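Local coordinates for protein rutinosidase (Aspergillus niger, PDB 6I1A) that hydrolyses glycosidic bonds as a secreted fungal rutinosidase of glycoside hydrolase family 5, and probably also acts on beta-1,3-glucans, at residues 52-57 with 105-109; 96-100 with 110-114. All blocks are in the same frame, centred on the assembly; numbering follows the deposited sequence.

Contact 1 (52-57 with 105-109). With EDO (1,2-ethanediol), chain V.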
loop_
_atom_site.group_PDB
_atom_site.type_symbol
_atom_site.label_atom_id
_atom_site.label_comp_id
_atom_site.label_asym_id
_atom_site.label_seq_id
_atom_site.Cartn_x
_atom_site.Cartn_y
_atom_site.Cartn_z
ATOM N N GLU A 52 4.913 28.347 -2.555
ATOM C CA GLU A 52 5.671 29.341 -3.308
ATOM C C GLU A 52 4.698 30.463 -3.716
ATOM O O GLU A 52 5.111 31.658 -3.661
ATOM C CB GLU A 52 6.351 28.703 -4.527
ATOM C CG GLU A 52 7.106 29.711 -5.373
ATOM C CD GLU A 52 7.860 29.163 -6.558
ATOM O OE1 GLU A 52 8.063 27.942 -6.647
ATOM O OE2 GLU A 52 8.279 30.039 -7.377
ATOM N N TRP A 53 3.524 30.103 -4.177
ATOM C CA TRP A 53 2.454 31.072 -4.574
ATOM C C TRP A 53 2.280 32.132 -3.488
ATOM O O TRP A 53 2.405 33.343 -3.747
ATOM C CB TRP A 53 1.173 30.295 -4.841
ATOM C CG TRP A 53 0.026 31.132 -5.324
ATOM C CD1 TRP A 53 -0.755 31.961 -4.575
ATOM C CD2 TRP A 53 -0.589 31.088 -6.637
ATOM N NE1 TRP A 53 -1.781 32.478 -5.343
ATOM C CE2 TRP A 53 -1.706 31.960 -6.600
ATOM C CE3 TRP A 53 -0.282 30.438 -7.833
ATOM C CZ2 TRP A 53 -2.498 32.190 -7.731
ATOM C CZ3 TRP A 53 -1.098 30.622 -8.926
ATOM C CH2 TRP A 53 -2.177 31.491 -8.869
ATOM N N GLY A 54 2.047 31.707 -2.255
ATOM C CA GLY A 54 1.800 32.645 -1.138
ATOM C C GLY A 54 3.072 33.351 -0.715
ATOM O O GLY A 54 2.986 34.513 -0.267
ATOM N N LEU A 55 4.233 32.717 -0.760
ATOM C CA LEU A 55 5.527 33.415 -0.513
ATOM C C LEU A 55 5.682 34.586 -1.483
ATOM O O LEU A 55 6.044 35.727 -1.067
ATOM C CB LEU A 55 6.674 32.416 -0.632
ATOM C CG LEU A 55 8.073 32.990 -0.513
ATOM C CD1 LEU A 55 8.990 31.979 0.188
ATOM C CD2 LEU A 55 8.637 33.399 -1.843
ATOM N N CYS A 56 5.376 34.376 -2.747
ATOM C CA CYS A 56 5.536 35.442 -3.756
ATOM C C CYS A 56 4.498 36.528 -3.508
ATOM O O CYS A 56 4.889 37.737 -3.589
ATOM C CB CYS A 56 5.378 34.839 -5.143
ATOM S SG CYS A 56 6.037 35.861 -6.472
ATOM N N GLU A 57 3.265 36.154 -3.223
ATOM C CA GLU A 57 2.207 37.129 -2.886
ATOM C C GLU A 57 2.679 37.960 -1.677
ATOM O O GLU A 57 2.560 39.230 -1.678
ATOM C CB GLU A 57 0.902 36.437 -2.580
ATOM C CG GLU A 57 -0.233 37.378 -2.184
ATOM C CD GLU A 57 -1.636 36.843 -2.339
ATOM O OE1 GLU A 57 -1.787 35.671 -2.569
ATOM O OE2 GLU A 57 -2.587 37.645 -2.233
ATOM N N SER A 105 -2.970 35.631 -14.643
ATOM C CA SER A 105 -3.732 35.194 -13.444
ATOM C C SER A 105 -2.852 34.354 -12.510
ATOM O O SER A 105 -3.405 33.782 -11.562
ATOM C CB SER A 105 -4.967 34.439 -13.837
ATOM O OG SER A 105 -4.633 33.298 -14.608
ATOM N N SER A 106 -1.542 34.291 -12.765
ATOM C CA SER A 106 -0.637 33.475 -11.913
ATOM C C SER A 106 0.182 34.349 -10.958
ATOM O O SER A 106 0.781 35.331 -11.417
ATOM C CB SER A 106 0.281 32.631 -12.756
ATOM O OG SER A 106 1.205 31.934 -11.934
ATOM N N GLN A 107 0.190 33.980 -9.676
ATOM C CA GLN A 107 1.028 34.643 -8.648
ATOM C C GLN A 107 2.434 34.081 -8.640
ATOM O O GLN A 107 3.303 34.641 -7.914
ATOM C CB GLN A 107 0.459 34.471 -7.256
ATOM C CG GLN A 107 -0.104 35.674 -6.593
ATOM C CD GLN A 107 0.816 36.843 -6.326
ATOM O OE1 GLN A 107 2.058 36.899 -6.561
ATOM N NE2 GLN A 107 0.134 37.832 -5.825
ATOM N N LEU A 108 2.722 33.007 -9.400
ATOM C CA LEU A 108 4.104 32.538 -9.485
ATOM C C LEU A 108 4.950 33.525 -10.281
ATOM O O LEU A 108 4.414 34.110 -11.255
ATOM C CB LEU A 108 4.160 31.135 -10.091
ATOM C CG LEU A 108 3.424 30.059 -9.288
ATOM C CD1 LEU A 108 3.442 28.754 -10.060
ATOM C CD2 LEU A 108 3.999 29.906 -7.902
ATOM N N TYR A 109 6.209 33.649 -9.926
ATOM C CA TYR A 109 7.108 34.618 -10.558
ATOM C C TYR A 109 7.629 34.077 -11.897
ATOM O O TYR A 109 8.122 32.945 -11.997
ATOM C CB TYR A 109 8.302 34.898 -9.637
ATOM C CG TYR A 109 9.371 35.755 -10.250
ATOM C CD1 TYR A 109 9.103 37.088 -10.583
ATOM C CD2 TYR A 109 10.636 35.263 -10.475
ATOM C CE1 TYR A 109 10.085 37.868 -11.160
ATOM C CE2 TYR A 109 11.640 36.053 -11.019
ATOM C CZ TYR A 109 11.351 37.364 -11.349
ATOM O OH TYR A 109 12.354 38.114 -11.919
HETATM C C1 EDO V . -2.683 30.043 -13.610
HETATM O O1 EDO V . -3.472 30.494 -14.745
HETATM C C2 EDO V . -3.247 30.256 -12.210
HETATM O O2 EDO V . -4.231 29.272 -11.709
HETATM O O HOH W 1 8.029 30.541 -10.520
HETATM O O HOH W 2 7.018 32.387 -7.501
#
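The first six residues of helix 52-59 pack against an irregular piece of chain, 105-109. Trp-53 is central. Its chi1 is t, and its indole reaches along the loop from Ser-105 to Leu-108. Gln-107 lies over one face: CB of Gln-107 sits 3.5 Å from the centroid of the five-membered ring of Trp-53, close to the ring normal, a CH-pi contact. Gln-107 has an off-well chi1 of -110°. The side chain of Gln-107 runs on along the helix, and its NE2 lies 3.6 Å from CB of Glu-57. Leu-108, in the mt rotamer, meets the indole obliquely, with CG 4.0 Å from CE3 of Trp-53. CD2 of Leu-108 also comes within 4.0 Å of CG of Glu-52. Cys-56 points toward the loop. SG of Cys-56 is 3.3 Å from O of Gln-107 and 4.0 Å from CB of Tyr-109.

Polar links between the segments run through water. Glu-52 is extended, with chi1 and chi2 both t. Its OE2 accepts from two waters, one 2.8 Å from O of Tyr-109 and the other 2.9 Å from N of Tyr-109. Its OE1 accepts from the backbone N of Gln-33. The loop is shaped by an ST turn, in which N of Leu-108 donates to OG of Ser-106 at 3.1 Å. The same OG is hydrogen-bonded to OH of Tyr-97.

The disulfide Cys-56 to Cys-63 ties this helix to helix 63-73. That helix also packs against Tyr-109, whose OH is hydrogen-bonded to Glu-68. His-154 meets Trp-53 edge-to-face. The loop itself runs from strand 90-95 to helix 113-128, and helix 39-45 packs on Leu-55.

Contact 2 (96-100 with 110-114). With NAG (2-acetamido-2-deoxy-beta-D-glucopyranose), chain C; EDO (1,2-ethanediol), chain N.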
loop_
_atom_site.group_PDB
_atom_site.type_symbol
_atom_site.label_atom_id
_atom_site.label_comp_id
_atom_site.label_asym_id
_atom_site.label_seq_id
_atom_site.Cartn_x
_atom_site.Cartn_y
_atom_site.Cartn_z
ATOM N N THR A 96 8.929 25.601 -12.314
ATOM C CA THR A 96 7.509 25.997 -12.330
ATOM C C THR A 96 7.100 26.272 -13.783
ATOM O O THR A 96 7.943 26.605 -14.614
ATOM C CB THR A 96 7.203 27.208 -11.472
ATOM O OG1 THR A 96 7.762 28.362 -12.125
ATOM C CG2 THR A 96 7.776 27.077 -10.071
ATOM N N TYR A 97 5.816 26.215 -14.045
ATOM C CA TYR A 97 5.356 26.564 -15.426
ATOM C C TYR A 97 5.697 28.026 -15.712
ATOM O O TYR A 97 5.767 28.396 -16.896
ATOM C CB TYR A 97 3.872 26.286 -15.672
ATOM C CG TYR A 97 2.924 27.062 -14.821
ATOM C CD1 TYR A 97 2.662 28.407 -15.101
ATOM C CD2 TYR A 97 2.313 26.508 -13.698
ATOM C CE1 TYR A 97 1.790 29.139 -14.343
ATOM C CE2 TYR A 97 1.453 27.265 -12.910
ATOM C CZ TYR A 97 1.177 28.587 -13.250
ATOM O OH TYR A 97 0.358 29.345 -12.449
ATOM N N ALA A 98 5.791 28.859 -14.681
ATOM C CA ALA A 98 5.987 30.315 -14.831
ATOM C C ALA A 98 7.384 30.609 -15.344
ATOM O O ALA A 98 7.675 31.764 -15.746
ATOM C CB ALA A 98 5.698 31.009 -13.535
ATOM N N ALA A 99 8.322 29.664 -15.337
ATOM C CA ALA A 99 9.624 29.809 -15.988
ATOM C C ALA A 99 9.392 29.967 -17.511
ATOM O O ALA A 99 10.285 30.505 -18.220
ATOM C CB ALA A 99 10.490 28.617 -15.698
ATOM N N TRP A 100 8.309 29.384 -18.005
ATOM C CA TRP A 100 8.101 29.108 -19.441
ATOM C C TRP A 100 7.084 30.061 -20.026
ATOM O O TRP A 100 7.230 30.436 -21.236
ATOM C CB TRP A 100 7.743 27.629 -19.667
ATOM C CG TRP A 100 8.785 26.710 -19.103
ATOM C CD1 TRP A 100 8.722 26.043 -17.902
ATOM C CD2 TRP A 100 10.060 26.399 -19.669
ATOM N NE1 TRP A 100 9.855 25.336 -17.715
ATOM C CE2 TRP A 100 10.705 25.527 -18.774
ATOM C CE3 TRP A 100 10.715 26.722 -20.868
ATOM C CZ2 TRP A 100 11.978 25.017 -19.044
ATOM C CZ3 TRP A 100 11.964 26.220 -21.105
ATOM C CH2 TRP A 100 12.590 25.370 -20.201
ATOM N N SER A 110 7.519 34.919 -12.953
ATOM C CA SER A 110 8.121 34.698 -14.274
ATOM C C SER A 110 9.346 35.610 -14.430
ATOM O O SER A 110 9.150 36.858 -14.492
ATOM C CB SER A 110 7.145 34.991 -15.385
ATOM O OG SER A 110 6.103 34.030 -15.444
ATOM N N GLY A 111 10.533 35.055 -14.486
ATOM C CA GLY A 111 11.772 35.843 -14.639
ATOM C C GLY A 111 12.787 35.156 -15.499
ATOM O O GLY A 111 12.427 34.593 -16.529
ATOM N N ASN A 112 14.032 35.110 -15.034
ATOM C CA ASN A 112 15.171 34.571 -15.808
ATOM C C ASN A 112 15.473 33.110 -15.455
ATOM O O ASN A 112 16.616 32.669 -15.704
ATOM C CB ASN A 112 16.427 35.434 -15.596
ATOM C CG ASN A 112 16.442 36.685 -16.423
ATOM O OD1 ASN A 112 15.803 36.759 -17.456
ATOM N ND2 ASN A 112 17.114 37.699 -15.925
ATOM N N GLN A 113 14.489 32.358 -14.934
ATOM C CA GLN A 113 14.740 30.936 -14.620
ATOM C C GLN A 113 15.439 30.217 -15.760
ATOM O O GLN A 113 16.377 29.431 -15.508
ATOM C CB GLN A 113 13.429 30.236 -14.306
ATOM C CG GLN A 113 12.772 30.683 -13.022
ATOM C CD GLN A 113 11.648 31.673 -13.217
ATOM O OE1 GLN A 113 11.781 32.577 -14.042
ATOM N NE2 GLN A 113 10.521 31.490 -12.525
ATOM N N THR A 114 14.970 30.315 -17.013
ATOM C CA THR A 114 15.493 29.451 -18.097
ATOM C C THR A 114 16.928 29.896 -18.463
ATOM O O THR A 114 17.661 29.100 -19.031
ATOM C CB THR A 114 14.570 29.434 -19.328
ATOM O OG1 THR A 114 14.448 30.766 -19.835
ATOM C CG2 THR A 114 13.222 28.818 -19.010
HETATM C C1 NAG C . 17.198 38.874 -16.739
HETATM C C2 NAG C . 17.161 40.072 -15.815
HETATM C C3 NAG C . 17.607 41.303 -16.648
HETATM C C4 NAG C . 18.912 41.102 -17.422
HETATM C C5 NAG C . 18.843 39.836 -18.293
HETATM C C6 NAG C . 20.124 39.588 -19.133
HETATM C C7 NAG C . 15.309 40.412 -14.259
HETATM C C8 NAG C . 13.824 40.627 -14.166
HETATM N N2 NAG C . 15.768 40.266 -15.477
HETATM O O3 NAG C . 17.727 42.422 -15.775
HETATM O O4 NAG C . 19.082 42.231 -18.297
HETATM O O5 NAG C . 18.510 38.757 -17.379
HETATM O O6 NAG C . 21.257 39.471 -18.261
HETATM O O7 NAG C . 16.074 40.387 -13.329
HETATM C C1 EDO N . 9.455 33.640 -18.218
HETATM O O1 EDO N . 9.889 34.922 -17.830
HETATM C C2 EDO N . 8.193 33.608 -18.932
HETATM O O2 EDO N . 8.393 34.193 -20.202
HETATM O O HOH W 3 12.503 31.915 -17.415
#
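Thr-114 lays its CG2 over one face of the Trp-100 ring, 3.6 Å from the six-membered ring centroid. This is a CH-pi contact. The same CG2 atom of Thr-114 is 3.5 Å from O of Ala-99. One residue earlier, CB of Gln-113 meets CB of Ala-99 at 3.6 Å. The small alanine side chain lets the start of the helix come close to the 3-10 turn at 97-99. Ser-110 adds a direct hydrogen bond, its OG donating to O of Ala-98 at 2.8 Å.

Both segments belong to one beta-alpha connection of the TIM-barrel fold of family 5. The chain leaves strand 90-95, makes the 3-10 turn, loops out, and returns to begin helix 113-128. A water joins its two ends: it donates to O of Ala-99 and O of Gly-111, and accepts from N of Thr-114 at 3.0 Å. Gln-113 folds back on the helix start, its OE1 taking the N-H of Gly-111, with N to OE1 2.8 Å.

Asn-112, at the N-cap position, turns away from the 3-10 turn. Its ND2 is covalently bonded to C1 of an N-linked NAG. Phe-177 of helix 161-179 also meets the indole of Trp-100 edge-to-face.

How the contacts relate
The two contacts share one loop, and their segments alternate along the chain. Contact 1 packs 105-109, just before the return to the helix, on helix 52-59, while contact 2 joins the two ends of the connection. Their centres are about 12 Å apart. They touch directly: OG of Ser-106 lies 2.8 Å from OH of Tyr-97, a probable hydrogen bond, and CB of Leu-108 is 3.8 Å from CB of Ala-98. OE1 of Glu-52 packs 3.5 Å from CG2 of Thr-96. NE2 of Gln-113 donates a hydrogen bond to O of Tyr-109, which also takes a contact 1 water. Glu-68 joins both, hydrogen-bonded to OH of Tyr-109 and N of Asn-112. The bound groups here are a glycan and ethanediols, not a substrate.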